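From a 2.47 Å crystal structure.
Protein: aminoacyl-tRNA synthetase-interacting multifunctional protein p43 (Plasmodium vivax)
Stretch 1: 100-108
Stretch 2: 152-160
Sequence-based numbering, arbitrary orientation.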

ATOM      1  N   VAL A 100       2.799  -1.322   1.701  1.00 37.68           N
ATOM      2  CA  VAL A 100       2.924  -1.844   0.337  1.00 36.05           C
ATOM      3  C   VAL A 100       2.167  -3.142   0.168  1.00 35.08           C
ATOM      4  O   VAL A 100       2.424  -4.085   0.919  1.00 33.93           O
ATOM      5  N   LEU A 101       1.268  -3.194  -0.819  1.00 35.17           N
ATOM      6  CA  LEU A 101       0.722  -4.458  -1.363  1.00 34.49           C
ATOM      7  C   LEU A 101       1.818  -5.163  -2.164  1.00 34.42           C
ATOM      8  O   LEU A 101       1.970  -4.971  -3.375  1.00 34.13           O
ATOM      9  N   ALA A 102       2.560  -6.025  -1.479  1.00 34.05           N
ATOM     10  CA  ALA A 102       3.765  -6.661  -2.036  1.00 33.54           C
ATOM     11  C   ALA A 102       3.603  -7.725  -3.105  1.00 33.74           C
ATOM     12  O   ALA A 102       4.521  -7.967  -3.881  1.00 32.26           O
ATOM     13  N   ASN A 103       2.441  -8.371  -3.179  1.00 36.42           N
ATOM     14  CA  ASN A 103       2.300  -9.583  -4.007  1.00 37.26           C
ATOM     15  C   ASN A 103       1.646  -9.440  -5.355  1.00 40.15           C
ATOM     16  O   ASN A 103       1.369 -10.447  -6.041  1.00 40.49           O
ATOM     17  N   LEU A 104       1.426  -8.198  -5.766  1.00 41.59           N
ATOM     18  CA  LEU A 104       1.183  -7.908  -7.152  1.00 41.77           C
ATOM     19  C   LEU A 104       2.456  -8.303  -7.868  1.00 44.11           C
ATOM     20  O   LEU A 104       3.528  -8.276  -7.248  1.00 46.17           O
ATOM     21  N   LYS A 105       2.360  -8.626  -9.159  1.00 45.86           N
ATOM     22  CA  LYS A 105       3.539  -8.951  -9.977  1.00 48.98           C
ATOM     23  C   LYS A 105       4.198  -7.703 -10.527  1.00 48.62           C
ATOM     24  O   LYS A 105       3.515  -6.701 -10.803  1.00 46.46           O
ATOM     25  N   GLU A 106       5.528  -7.782 -10.674  1.00 50.79           N
ATOM     26  CA  GLU A 106       6.327  -6.746 -11.321  1.00 53.83           C
ATOM     27  C   GLU A 106       5.716  -6.439 -12.687  1.00 58.22           C
ATOM     28  O   GLU A 106       5.319  -7.366 -13.428  1.00 58.42           O
ATOM     29  N   LYS A 107       5.620  -5.145 -12.983  1.00 58.62           N
ATOM     30  CA  LYS A 107       5.171  -4.604 -14.269  1.00 62.08           C
ATOM     31  C   LYS A 107       6.229  -3.616 -14.825  1.00 60.40           C
ATOM     32  O   LYS A 107       7.146  -3.232 -14.094  1.00 56.88           O
ATOM     33  N   SER A 108       6.133  -3.226 -16.083  1.00 59.63           N
ATOM     34  CA  SER A 108       7.091  -2.284 -16.630  1.00 61.63           C
ATOM     35  C   SER A 108       6.362  -1.140 -17.236  1.00 63.57           C
ATOM     36  O   SER A 108       5.973  -1.228 -18.347  1.00 68.06           O
ATOM     37  N   LEU A 152      -1.552 -17.751   4.645  1.00 40.15           N
ATOM     38  CA  LEU A 152      -0.566 -17.030   3.883  1.00 40.07           C
ATOM     39  C   LEU A 152      -1.226 -16.262   2.724  1.00 40.10           C
ATOM     40  O   LEU A 152      -2.322 -16.591   2.304  1.00 39.75           O
ATOM     41  N   PRO A 153      -0.534 -15.231   2.206  1.00 39.68           N
ATOM     42  CA  PRO A 153      -1.075 -14.498   1.103  1.00 39.66           C
ATOM     43  C   PRO A 153      -0.657 -15.233  -0.145  1.00 39.02           C
ATOM     44  O   PRO A 153       0.316 -15.987  -0.110  1.00 37.57           O
ATOM     45  N   ASP A 154      -1.366 -15.003  -1.241  1.00 38.02           N
ATOM     46  CA  ASP A 154      -0.949 -15.590  -2.522  1.00 38.04           C
ATOM     47  C   ASP A 154       0.509 -15.249  -2.859  1.00 37.93           C
ATOM     48  O   ASP A 154       0.869 -14.095  -2.963  1.00 39.74           O
ATOM     49  N   LYS A 155       1.356 -16.243  -3.039  1.00 39.18           N
ATOM     50  CA  LYS A 155       2.676 -16.037  -3.634  1.00 39.92           C
ATOM     51  C   LYS A 155       2.599 -14.910  -4.650  1.00 41.39           C
ATOM     52  O   LYS A 155       3.400 -13.978  -4.602  1.00 43.64           O
ATOM     53  N   THR A 156       1.621 -14.970  -5.551  1.00 41.43           N
ATOM     54  CA  THR A 156       1.481 -13.948  -6.532  1.00 42.52           C
ATOM     55  C   THR A 156       0.068 -13.766  -7.020  1.00 42.07           C
ATOM     56  O   THR A 156      -0.625 -14.749  -7.305  1.00 41.68           O
ATOM     57  N   LEU A 157      -0.332 -12.495  -7.178  1.00 41.00           N
ATOM     58  CA  LEU A 157      -1.650 -12.145  -7.625  1.00 39.08           C
ATOM     59  C   LEU A 157      -1.664 -12.063  -9.112  1.00 41.65           C
ATOM     60  O   LEU A 157      -0.659 -11.832  -9.732  1.00 42.92           O
ATOM     61  N   SER A 158      -2.836 -12.282  -9.684  1.00 46.85           N
ATOM     62  CA  SER A 158      -3.065 -12.302 -11.142  1.00 51.03           C
ATOM     63  C   SER A 158      -2.712 -10.982 -11.852  1.00 50.92           C
ATOM     64  O   SER A 158      -2.625  -9.945 -11.214  1.00 49.73           O
ATOM     65  N   PHE A 159      -2.487 -11.036 -13.164  1.00 52.71           N
ATOM     66  CA  PHE A 159      -2.345  -9.831 -13.968  1.00 55.91           C
ATOM     67  C   PHE A 159      -3.737  -9.314 -14.376  1.00 60.81           C
ATOM     68  O   PHE A 159      -3.940  -8.115 -14.557  1.00 62.52           O
ATOM     69  N   ASP A 160      -4.669 -10.236 -14.578  1.00 63.66           N
ATOM     70  CA  ASP A 160      -6.060  -9.909 -14.886  1.00 68.46           C
ATOM     71  C   ASP A 160      -6.746  -9.311 -13.656  1.00 64.17           C
ATOM     72  O   ASP A 160      -6.974 -10.020 -12.670  1.00 65.21           O
TER

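Asn103 anchors the contact between the two stretches. It makes both of the direct hydrogen bonds that cross between them, one with its side chain and one with its backbone. Its CA-to-CB bond points toward stretch 2, and chi1 is p, with chi2 at -28°. This places the amide nitrogen ND2 of Asn103 2.9 Å from the backbone O of Asp154. The N-H...O angle is 172°, so the bond is nearly straight. The second bond runs the other way: Leu157 N donates to Asn103 O at 2.9 Å, with an angle of 162°. The same carbonyl also receives a CA-H...O contact, with Thr156 CA 3.5 Å from Asn103 O. Asn103 is buried, and OD1 and ND2 also have hydrogen-bond partners elsewhere in the structure. Its polar groups are therefore satisfied inside the fold.

Water 1 adds an indirect link. It accepts a hydrogen bond from Lys105 N at 2.8 Å, measured to the water O. It donates one to Ser158 O, 2.9 Å from the same water O. The backbones are thus bridged a second time, beyond the Asn103 pair.

Lys105 supplies the charged interaction. Its CA-to-CB bond points toward stretch 2. Chi1 is m, chi2 and chi3 lie between wells at -140° and -144°, and chi4 is p. The chain carries its ammonium group over one face of the Phe159 ring. NZ of Lys105 lies 3.5 Å from the ring centroid of Phe159, 31° off the ring normal, which is a cation-pi geometry. The closest ring atom is Phe159 CD2, 3.2 Å from Lys105 NZ.

Phe159 starts sideways, but its end comes nearer to stretch 1. Its chi1 is m, at -83°, and chi2 is -55°. The backbone O of Glu106 sits at the ring edge, 3.8 Å from Phe159 CE1. Lys107, with chi1 m and chi2 t, approaches obliquely, with its CG 4.2 Å from Phe159 CE1. The Glu106 side chain does not take part: its CA-to-CB bond points away.

Leu157 forms the apolar center. It is buried, points toward stretch 1, and has chi1 m and chi2 t. Its CD1 meets two leucines. Leu104 CD2 lies 4.0 Å from Leu157 CD1, and Leu101 CD2 lies 4.3 Å from Leu157 CD1. Leu104 starts away from stretch 2, but its m,t rotamer brings its end back to the contact. Leu101 starts sideways and reaches in with chi1 t and chi2 p. Leu157 CD1 also packs 3.2 Å from Asn103 OD1, so the apolar cluster abuts the polar anchor.

The remaining contacts are smaller. Pro153 points toward stretch 1, with its CB 4.2 Å from Asn103 ND2. Asp154 contributes mainly its carbonyl; its CA-to-CB bond is sideways to stretch 1, chi1 is m, and the carboxylate is turned from the contact. The CA-to-CB bond of Lys155 points away, but its backbone O lies 3.9 Å from Asn103 CB.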

ATOM      1  CB  VAL A 100       4.419  -2.104  -0.011  1.00 35.63           C
ATOM      2  CG1 VAL A 100       4.554  -2.653  -1.420  1.00 35.69           C
ATOM      3  CG2 VAL A 100       5.214  -0.812   0.128  1.00 35.67           C
ATOM      4  CB  LEU A 101      -0.531  -4.228  -2.240  1.00 34.33           C
ATOM      5  CG  LEU A 101      -1.134  -5.478  -2.898  1.00 34.42           C
ATOM      6  CD1 LEU A 101      -1.496  -6.505  -1.852  1.00 34.26           C
ATOM      7  CD2 LEU A 101      -2.399  -5.197  -3.721  1.00 34.81           C
ATOM      8  CB  ALA A 102       4.570  -7.234  -0.883  1.00 33.97           C
ATOM      9  CB  ASN A 103       1.669 -10.725  -3.227  1.00 38.28           C
ATOM     10  CG  ASN A 103       0.216 -10.485  -2.821  1.00 37.37           C
ATOM     11  OD1 ASN A 103      -0.246  -9.351  -2.635  1.00 39.57           O
ATOM     12  ND2 ASN A 103      -0.508 -11.575  -2.662  1.00 36.22           N
ATOM     13  CB  LEU A 104       0.979  -6.431  -7.310  1.00 41.85           C
ATOM     14  CG  LEU A 104      -0.239  -5.832  -6.629  1.00 43.10           C
ATOM     15  CD1 LEU A 104      -0.106  -4.314  -6.587  1.00 45.70           C
ATOM     16  CD2 LEU A 104      -1.485  -6.179  -7.421  1.00 44.40           C
ATOM     17  CB  LYS A 105       3.181  -9.851 -11.187  1.00 54.22           C
ATOM     18  CG  LYS A 105       2.715 -11.266 -10.848  1.00 55.06           C
ATOM     19  CD  LYS A 105       3.242 -12.355 -11.789  1.00 57.11           C
ATOM     20  CE  LYS A 105       2.210 -13.447 -12.030  1.00 57.26           C
ATOM     21  NZ  LYS A 105       1.171 -13.000 -13.005  1.00 57.68           N
ATOM     22  CB  GLU A 106       7.792  -7.188 -11.511  1.00 56.17           C
ATOM     23  CG  GLU A 106       8.682  -6.075 -12.100  1.00 59.34           C
ATOM     24  CD  GLU A 106      10.197  -6.244 -11.854  1.00 61.46           C
ATOM     25  OE1 GLU A 106      10.833  -7.192 -12.394  1.00 60.07           O
ATOM     26  OE2 GLU A 106      10.774  -5.398 -11.146  1.00 62.42           O
ATOM     27  CB  LYS A 107       3.838  -3.899 -14.069  1.00 64.91           C
ATOM     28  CG  LYS A 107       2.672  -4.846 -14.111  1.00 66.83           C
ATOM     29  CD  LYS A 107       1.370  -4.076 -14.036  1.00 69.56           C
ATOM     30  CE  LYS A 107       0.984  -3.816 -12.594  1.00 74.93           C
ATOM     31  NZ  LYS A 107      -0.338  -3.134 -12.535  1.00 77.60           N
ATOM     32  CB  SER A 108       7.946  -2.952 -17.708  1.00 60.92           C
ATOM     33  OG  SER A 108       9.147  -2.265 -18.006  1.00 58.06           O
ATOM     34  CB  LEU A 152       0.526 -17.974   3.368  1.00 39.48           C
ATOM     35  CG  LEU A 152       1.223 -18.815   4.425  1.00 40.38           C
ATOM     36  CD1 LEU A 152       2.151 -19.779   3.726  1.00 40.68           C
ATOM     37  CD2 LEU A 152       1.971 -17.987   5.457  1.00 40.49           C
ATOM     38  CB  PRO A 153      -0.311 -13.159   1.196  1.00 39.67           C
ATOM     39  CG  PRO A 153       1.053 -13.589   1.687  1.00 39.15           C
ATOM     40  CD  PRO A 153       0.876 -14.852   2.468  1.00 38.36           C
ATOM     41  CB  ASP A 154      -1.841 -15.071  -3.639  1.00 37.51           C
ATOM     42  CG  ASP A 154      -3.304 -15.476  -3.466  1.00 38.47           C
ATOM     43  OD1 ASP A 154      -3.700 -15.985  -2.386  1.00 41.08           O
ATOM     44  OD2 ASP A 154      -4.080 -15.304  -4.417  1.00 38.78           O
ATOM     45  CB  LYS A 155       3.209 -17.336  -4.293  1.00 40.59           C
ATOM     46  CG  LYS A 155       4.731 -17.422  -4.467  1.00 40.66           C
ATOM     47  CD  LYS A 155       5.425 -17.292  -3.122  1.00 41.12           C
ATOM     48  CE  LYS A 155       6.864 -16.807  -3.220  1.00 41.87           C
ATOM     49  NZ  LYS A 155       7.520 -16.833  -1.852  1.00 42.58           N
ATOM     50  CB  THR A 156       2.360 -14.283  -7.727  1.00 48.06           C
ATOM     51  OG1 THR A 156       3.690 -14.604  -7.276  1.00 51.59           O
ATOM     52  CG2 THR A 156       2.451 -13.122  -8.605  1.00 49.46           C
ATOM     53  CB  LEU A 157      -2.078 -10.824  -7.044  1.00 39.12           C
ATOM     54  CG  LEU A 157      -2.109 -10.737  -5.521  1.00 38.42           C
ATOM     55  CD1 LEU A 157      -2.348  -9.288  -5.110  1.00 38.30           C
ATOM     56  CD2 LEU A 157      -3.180 -11.625  -4.897  1.00 37.99           C
ATOM     57  CB  SER A 158      -4.567 -12.660 -11.368  1.00 53.83           C
ATOM     58  OG  SER A 158      -5.022 -12.532 -12.714  1.00 56.59           O
ATOM     59  CB  PHE A 159      -1.537 -10.101 -15.237  1.00 56.23           C
ATOM     60  CG  PHE A 159      -0.047 -10.077 -15.054  1.00 54.53           C
ATOM     61  CD1 PHE A 159       0.587  -8.989 -14.505  1.00 54.16           C
ATOM     62  CD2 PHE A 159       0.730 -11.136 -15.509  1.00 56.05           C
ATOM     63  CE1 PHE A 159       1.966  -8.970 -14.361  1.00 55.72           C
ATOM     64  CE2 PHE A 159       2.109 -11.133 -15.371  1.00 55.52           C
ATOM     65  CZ  PHE A 159       2.734 -10.046 -14.792  1.00 54.90           C
ATOM     66  CB  ASP A 160      -6.820 -11.184 -15.319  1.00 70.59           C
ATOM     67  CG  ASP A 160      -8.220 -10.887 -15.889  1.00 76.55           C
ATOM     68  OD1 ASP A 160      -8.464  -9.731 -16.315  1.00 85.84           O
ATOM     69  OD2 ASP A 160      -9.075 -11.808 -15.930  1.00 75.41           O
TER
HETATM   70  O   HOH W   1      -0.315  -8.890  -9.815  1.00 59.25           O